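Local coordinates for adenosine deaminase 1 (Arthrobacter aurescens, PDB 3RYS), which probably catalyses the zinc-dependent hydrolytic deamination of adenine to hypoxanthine and ammonia, a step of purine salvage and nitrogen catabolism, at residues A[26-40]-A[69-82]. Residues are numbered along the deposited sequence; the frame is centred on the assembly and turned at random.
Sequences LQPELIFALAERNGI and NMAVLQTEQDFTDM
Val72 wedges its branched side chain against helix 28-37, where a short, rigid valine fits because its CA comes within 5.1 Å of Ala35 CA. Val72 CB faces Leu34 CB at 3.9 Å; CG1, anti to the carbonyl carbon (chi1 -59°), lies against Ile31 O and Ala35 CB; CG2 reaches Leu34 CB. Val72 CG2 also lies 4.1 Å from Leu26 CD2. Ala35, with only a methyl to offer, lets the backbones come this near. Leu34 crosses Val72 at about a right angle, sending CD1 to Leu73 CD2 and CD2 beside Asp78. At the outer margin, Arg37 is long enough to span to helix 76-82, its chain bent at chi3. Arg37 NH1 and NH2 both grip Asp81 OD2, the NH2 bond being 2.6 Å, while Arg37 NH2 also gives a nearly straight bond (172°) to Asp78 OD1, 3.0 Å away and close to the guanidinium plane. Asp78 works with both oxygens: OD2 accepts from Gln74 N and Thr75 N, and Asp78 N returns a bond to Thr75 OG1, completing a capping box at the helix start. An asparagine here, with one oxygen in place of two, would probably leave either Arg37 NH2 or the paired amides of Gln74 and Thr75 without an acceptor. Segments 28-37 and 76-82 run nearly antiparallel (163°), their axes 11.3 Å apart at closest approach, and the 3-10 segment 70-72 lies against helix 28-37 through Val72. In this TIM-barrel-type fold the contact lies toward the periphery: helix 47-51 packs on Pro28 and Phe32, helices 104-108 and 114-125 on Leu73 and Phe79, and the side chain of Leu26 lies about 11 Å from the bound adenine.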
loop_
_atom_site.group_PDB
_atom_site.type_symbol
_atom_site.label_atom_id
_atom_site.label_comp_id
_atom_site.label_asym_id
_atom_site.label_seq_id
_atom_site.Cartn_x
_atom_site.Cartn_y
_atom_site.Cartn_z
ATOM N N LEU A 26 7.489 -8.574 -3.616
ATOM C CA LEU A 26 8.422 -9.479 -4.276
ATOM C C LEU A 26 9.630 -9.830 -3.408
ATOM O O LEU A 26 10.545 -9.028 -3.237
ATOM C CB LEU A 26 8.896 -8.857 -5.587
ATOM C CG LEU A 26 9.277 -9.819 -6.707
ATOM C CD1 LEU A 26 8.221 -10.899 -6.837
ATOM C CD2 LEU A 26 9.435 -9.049 -8.011
ATOM N N GLN A 27 9.625 -11.044 -2.874
ATOM C CA GLN A 27 10.688 -11.518 -2.002
ATOM C C GLN A 27 11.883 -12.013 -2.833
ATOM O O GLN A 27 11.700 -12.556 -3.922
ATOM C CB GLN A 27 10.139 -12.637 -1.111
ATOM C CG GLN A 27 10.791 -12.724 0.249
ATOM C CD GLN A 27 10.519 -11.506 1.108
ATOM O OE1 GLN A 27 9.364 -11.166 1.383
ATOM N NE2 GLN A 27 11.588 -10.847 1.552
ATOM N N PRO A 28 13.112 -11.813 -2.328
ATOM C CA PRO A 28 14.335 -12.241 -3.020
ATOM C C PRO A 28 14.303 -13.687 -3.517
ATOM O O PRO A 28 14.882 -13.974 -4.566
ATOM C CB PRO A 28 15.414 -12.064 -1.953
ATOM C CG PRO A 28 14.928 -10.904 -1.152
ATOM C CD PRO A 28 13.420 -11.037 -1.112
ATOM N N GLU A 29 13.647 -14.581 -2.784
ATOM C CA GLU A 29 13.517 -15.962 -3.239
ATOM C C GLU A 29 12.726 -16.023 -4.543
ATOM O O GLU A 29 13.141 -16.675 -5.503
ATOM C CB GLU A 29 12.856 -16.847 -2.174
ATOM C CG GLU A 29 13.633 -16.952 -0.867
ATOM C CD GLU A 29 13.575 -15.668 -0.053
ATOM O OE1 GLU A 29 12.466 -15.118 0.108
ATOM O OE2 GLU A 29 14.635 -15.205 0.424
ATOM N N LEU A 30 11.589 -15.332 -4.576
ATOM C CA LEU A 30 10.721 -15.350 -5.750
ATOM C C LEU A 30 11.390 -14.669 -6.934
ATOM O O LEU A 30 11.259 -15.115 -8.074
ATOM C CB LEU A 30 9.375 -14.693 -5.447
ATOM C CG LEU A 30 8.355 -14.781 -6.582
ATOM C CD1 LEU A 30 8.257 -16.206 -7.103
ATOM C CD2 LEU A 30 6.991 -14.264 -6.138
ATOM N N ILE A 31 12.106 -13.586 -6.655
ATOM C CA ILE A 31 12.860 -12.887 -7.686
ATOM C C ILE A 31 13.794 -13.851 -8.429
ATOM O O ILE A 31 13.760 -13.943 -9.655
ATOM C CB ILE A 31 13.655 -11.708 -7.094
ATOM C CG1 ILE A 31 12.698 -10.698 -6.456
ATOM C CG2 ILE A 31 14.478 -11.029 -8.163
ATOM C CD1 ILE A 31 13.378 -9.458 -5.901
ATOM N N PHE A 32 14.610 -14.582 -7.683
ATOM C CA PHE A 32 15.516 -15.555 -8.281
ATOM C C PHE A 32 14.792 -16.703 -8.988
ATOM O O PHE A 32 15.284 -17.237 -9.982
ATOM C CB PHE A 32 16.486 -16.096 -7.230
ATOM C CG PHE A 32 17.727 -15.274 -7.086
ATOM C CD1 PHE A 32 17.679 -14.025 -6.495
ATOM C CD2 PHE A 32 18.943 -15.749 -7.549
ATOM C CE1 PHE A 32 18.822 -13.260 -6.367
ATOM C CE2 PHE A 32 20.088 -14.991 -7.423
ATOM C CZ PHE A 32 20.028 -13.745 -6.831
ATOM N N ALA A 33 13.628 -17.084 -8.475
ATOM C CA ALA A 33 12.859 -18.163 -9.081
ATOM C C ALA A 33 12.265 -17.731 -10.422
ATOM O O ALA A 33 12.298 -18.479 -11.401
ATOM C CB ALA A 33 11.762 -18.632 -8.134
ATOM N N LEU A 34 11.720 -16.519 -10.461
ATOM C CA LEU A 34 11.120 -15.994 -11.681
ATOM C C LEU A 34 12.192 -15.672 -12.714
ATOM O O LEU A 34 11.993 -15.875 -13.912
ATOM C CB LEU A 34 10.262 -14.764 -11.381
ATOM C CG LEU A 34 9.053 -15.048 -10.487
ATOM C CD1 LEU A 34 8.278 -13.776 -10.187
ATOM C CD2 LEU A 34 8.151 -16.090 -11.129
ATOM N N ALA A 35 13.330 -15.175 -12.244
ATOM C CA ALA A 35 14.469 -14.952 -13.119
ATOM C C ALA A 35 14.821 -16.260 -13.814
ATOM O O ALA A 35 15.022 -16.300 -15.027
ATOM C CB ALA A 35 15.662 -14.430 -12.326
ATOM N N GLU A 36 14.877 -17.336 -13.038
ATOM C CA GLU A 36 15.249 -18.636 -13.572
ATOM C C GLU A 36 14.239 -19.134 -14.598
ATOM O O GLU A 36 14.610 -19.581 -15.684
ATOM C CB GLU A 36 15.399 -19.649 -12.444
ATOM C CG GLU A 36 15.994 -20.969 -12.887
ATOM C CD GLU A 36 16.626 -21.725 -11.737
ATOM O OE1 GLU A 36 16.842 -21.111 -10.669
ATOM O OE2 GLU A 36 16.909 -22.930 -11.904
ATOM N N ARG A 37 12.960 -19.043 -14.245
ATOM C CA ARG A 37 11.880 -19.485 -15.117
ATOM C C ARG A 37 11.847 -18.703 -16.430
ATOM O O ARG A 37 11.412 -19.219 -17.460
ATOM C CB ARG A 37 10.536 -19.359 -14.395
ATOM C CG ARG A 37 9.420 -20.185 -15.010
ATOM C CD ARG A 37 8.294 -20.419 -14.013
ATOM N NE ARG A 37 7.519 -19.207 -13.757
ATOM C CZ ARG A 37 6.538 -19.119 -12.865
ATOM N NH1 ARG A 37 6.208 -20.176 -12.130
ATOM N NH2 ARG A 37 5.890 -17.973 -12.706
ATOM N N ASN A 38 12.303 -17.457 -16.390
ATOM C CA ASN A 38 12.292 -16.612 -17.577
ATOM C C ASN A 38 13.651 -16.574 -18.254
ATOM O O ASN A 38 13.849 -15.848 -19.232
ATOM C CB ASN A 38 11.841 -15.193 -17.230
ATOM C CG ASN A 38 10.359 -15.106 -16.954
ATOM O OD1 ASN A 38 9.909 -14.280 -16.161
ATOM N ND2 ASN A 38 9.589 -15.967 -17.602
ATOM N N GLY A 39 14.584 -17.363 -17.729
ATOM C CA GLY A 39 15.943 -17.373 -18.238
ATOM C C GLY A 39 16.539 -15.979 -18.246
ATOM O O GLY A 39 17.157 -15.560 -19.220
ATOM N N ILE A 40 16.339 -15.252 -17.154
ATOM C CA ILE A 40 16.864 -13.903 -17.031
ATOM C C ILE A 40 18.134 -13.895 -16.192
ATOM O O ILE A 40 18.190 -14.514 -15.132
ATOM C CB ILE A 40 15.830 -12.952 -16.394
ATOM C CG1 ILE A 40 14.664 -12.712 -17.355
ATOM C CG2 ILE A 40 16.481 -11.633 -15.994
ATOM C CD1 ILE A 40 13.521 -11.944 -16.735
ATOM N N ASN A 69 13.832 -4.655 -9.763
ATOM C CA ASN A 69 13.396 -6.017 -9.484
ATOM C C ASN A 69 12.214 -6.469 -10.336
ATOM O O ASN A 69 12.011 -7.671 -10.542
ATOM C CB ASN A 69 13.091 -6.189 -7.997
ATOM C CG ASN A 69 14.349 -6.276 -7.155
ATOM O OD1 ASN A 69 14.292 -6.273 -5.926
ATOM N ND2 ASN A 69 15.498 -6.356 -7.817
ATOM N N MET A 70 11.448 -5.508 -10.843
ATOM C CA MET A 70 10.271 -5.825 -11.642
ATOM C C MET A 70 10.624 -6.515 -12.958
ATOM O O MET A 70 9.740 -7.014 -13.656
ATOM C CB MET A 70 9.455 -4.564 -11.928
ATOM C CG MET A 70 8.841 -3.927 -10.702
ATOM S SD MET A 70 7.761 -2.556 -11.152
ATOM C CE MET A 70 7.467 -1.823 -9.549
ATOM N N ALA A 71 11.910 -6.543 -13.291
ATOM C CA ALA A 71 12.363 -7.090 -14.566
ATOM C C ALA A 71 12.063 -8.582 -14.735
ATOM O O ALA A 71 12.013 -9.083 -15.858
ATOM C CB ALA A 71 13.847 -6.824 -14.760
ATOM N N VAL A 72 11.866 -9.288 -13.625
ATOM C CA VAL A 72 11.586 -10.722 -13.680
ATOM C C VAL A 72 10.113 -11.016 -13.971
ATOM O O VAL A 72 9.746 -12.155 -14.260
ATOM C CB VAL A 72 12.004 -11.446 -12.381
ATOM C CG1 VAL A 72 13.493 -11.250 -12.118
ATOM C CG2 VAL A 72 11.172 -10.958 -11.205
ATOM N N LEU A 73 9.278 -9.984 -13.900
ATOM C CA LEU A 73 7.849 -10.133 -14.156
ATOM C C LEU A 73 7.527 -10.033 -15.641
ATOM O O LEU A 73 7.290 -8.944 -16.149
ATOM C CB LEU A 73 7.067 -9.061 -13.402
ATOM C CG LEU A 73 7.168 -9.066 -11.878
ATOM C CD1 LEU A 73 6.430 -7.870 -11.288
ATOM C CD2 LEU A 73 6.627 -10.379 -11.327
ATOM N N GLN A 74 7.493 -11.170 -16.331
ATOM C CA GLN A 74 7.295 -11.180 -17.783
ATOM C C GLN A 74 5.928 -11.710 -18.207
ATOM O O GLN A 74 5.295 -11.177 -19.120
ATOM C CB GLN A 74 8.384 -12.017 -18.466
ATOM C CG GLN A 74 9.791 -11.471 -18.310
ATOM C CD GLN A 74 9.939 -10.085 -18.901
ATOM O OE1 GLN A 74 10.477 -9.181 -18.262
ATOM N NE2 GLN A 74 9.453 -9.907 -20.126
ATOM N N THR A 75 5.484 -12.771 -17.548
ATOM C CA THR A 75 4.300 -13.490 -17.982
ATOM C C THR A 75 3.153 -13.327 -17.003
ATOM O O THR A 75 3.347 -12.949 -15.847
ATOM C CB THR A 75 4.586 -15.000 -18.129
ATOM O OG1 THR A 75 4.706 -15.596 -16.830
ATOM C CG2 THR A 75 5.874 -15.220 -18.908
ATOM N N GLU A 76 1.957 -13.635 -17.485
ATOM C CA GLU A 76 0.762 -13.607 -16.669
ATOM C C GLU A 76 0.981 -14.458 -15.422
ATOM O O GLU A 76 0.601 -14.070 -14.319
ATOM C CB GLU A 76 -0.421 -14.128 -17.486
ATOM C CG GLU A 76 -1.754 -13.502 -17.139
ATOM C CD GLU A 76 -2.739 -13.549 -18.296
ATOM O OE1 GLU A 76 -2.424 -12.989 -19.371
ATOM O OE2 GLU A 76 -3.833 -14.135 -18.125
ATOM N N GLN A 77 1.612 -15.614 -15.603
ATOM C CA GLN A 77 1.888 -16.526 -14.499
ATOM C C GLN A 77 2.748 -15.840 -13.442
ATOM O O GLN A 77 2.536 -16.018 -12.241
ATOM C CB GLN A 77 2.572 -17.798 -15.017
ATOM C CG GLN A 77 2.697 -18.925 -13.992
ATOM C CD GLN A 77 1.359 -19.313 -13.375
ATOM O OE1 GLN A 77 0.304 -19.163 -13.997
ATOM N NE2 GLN A 77 1.398 -19.818 -12.143
ATOM N N ASP A 78 3.716 -15.050 -13.895
ATOM C CA ASP A 78 4.592 -14.307 -12.993
ATOM C C ASP A 78 3.810 -13.387 -12.054
ATOM O O ASP A 78 4.067 -13.351 -10.850
ATOM C CB ASP A 78 5.614 -13.501 -13.795
ATOM C CG ASP A 78 6.577 -14.387 -14.563
ATOM O OD1 ASP A 78 6.800 -15.536 -14.127
ATOM O OD2 ASP A 78 7.112 -13.934 -15.598
ATOM N N PHE A 79 2.852 -12.651 -12.610
ATOM C CA PHE A 79 2.043 -11.736 -11.815
ATOM C C PHE A 79 1.125 -12.484 -10.852
ATOM O O PHE A 79 0.989 -12.103 -9.690
ATOM C CB PHE A 79 1.247 -10.792 -12.721
ATOM C CG PHE A 79 2.100 -9.766 -13.413
ATOM C CD1 PHE A 79 2.459 -8.588 -12.765
ATOM C CD2 PHE A 79 2.558 -9.979 -14.702
ATOM C CE1 PHE A 79 3.255 -7.640 -13.396
ATOM C CE2 PHE A 79 3.354 -9.037 -15.339
ATOM C CZ PHE A 79 3.701 -7.864 -14.684
ATOM N N THR A 80 0.508 -13.554 -11.344
ATOM C CA THR A 80 -0.346 -14.401 -10.520
ATOM C C THR A 80 0.418 -14.964 -9.327
ATOM O O THR A 80 -0.013 -14.830 -8.183
ATOM C CB THR A 80 -0.912 -15.575 -11.336
ATOM O OG1 THR A 80 -1.860 -15.080 -12.289
ATOM C CG2 THR A 80 -1.588 -16.580 -10.423
ATOM N N ASP A 81 1.552 -15.599 -9.608
ATOM C CA ASP A 81 2.417 -16.140 -8.569
ATOM C C ASP A 81 2.746 -15.101 -7.499
ATOM O O ASP A 81 2.665 -15.387 -6.307
ATOM C CB ASP A 81 3.709 -16.686 -9.179
ATOM C CG ASP A 81 3.509 -18.021 -9.869
ATOM O OD1 ASP A 81 2.428 -18.622 -9.701
ATOM O OD2 ASP A 81 4.437 -18.476 -10.571
ATOM N N MET A 82 3.115 -13.897 -7.926
ATOM C CA MET A 82 3.511 -12.850 -6.989
ATOM C C MET A 82 2.354 -12.444 -6.095
ATOM O O MET A 82 2.529 -12.228 -4.891
ATOM C CB MET A 82 4.029 -11.622 -7.735
ATOM C CG MET A 82 4.082 -10.364 -6.887
ATOM S SD MET A 82 4.607 -8.927 -7.841
ATOM C CE MET A 82 3.260 -8.790 -9.008
#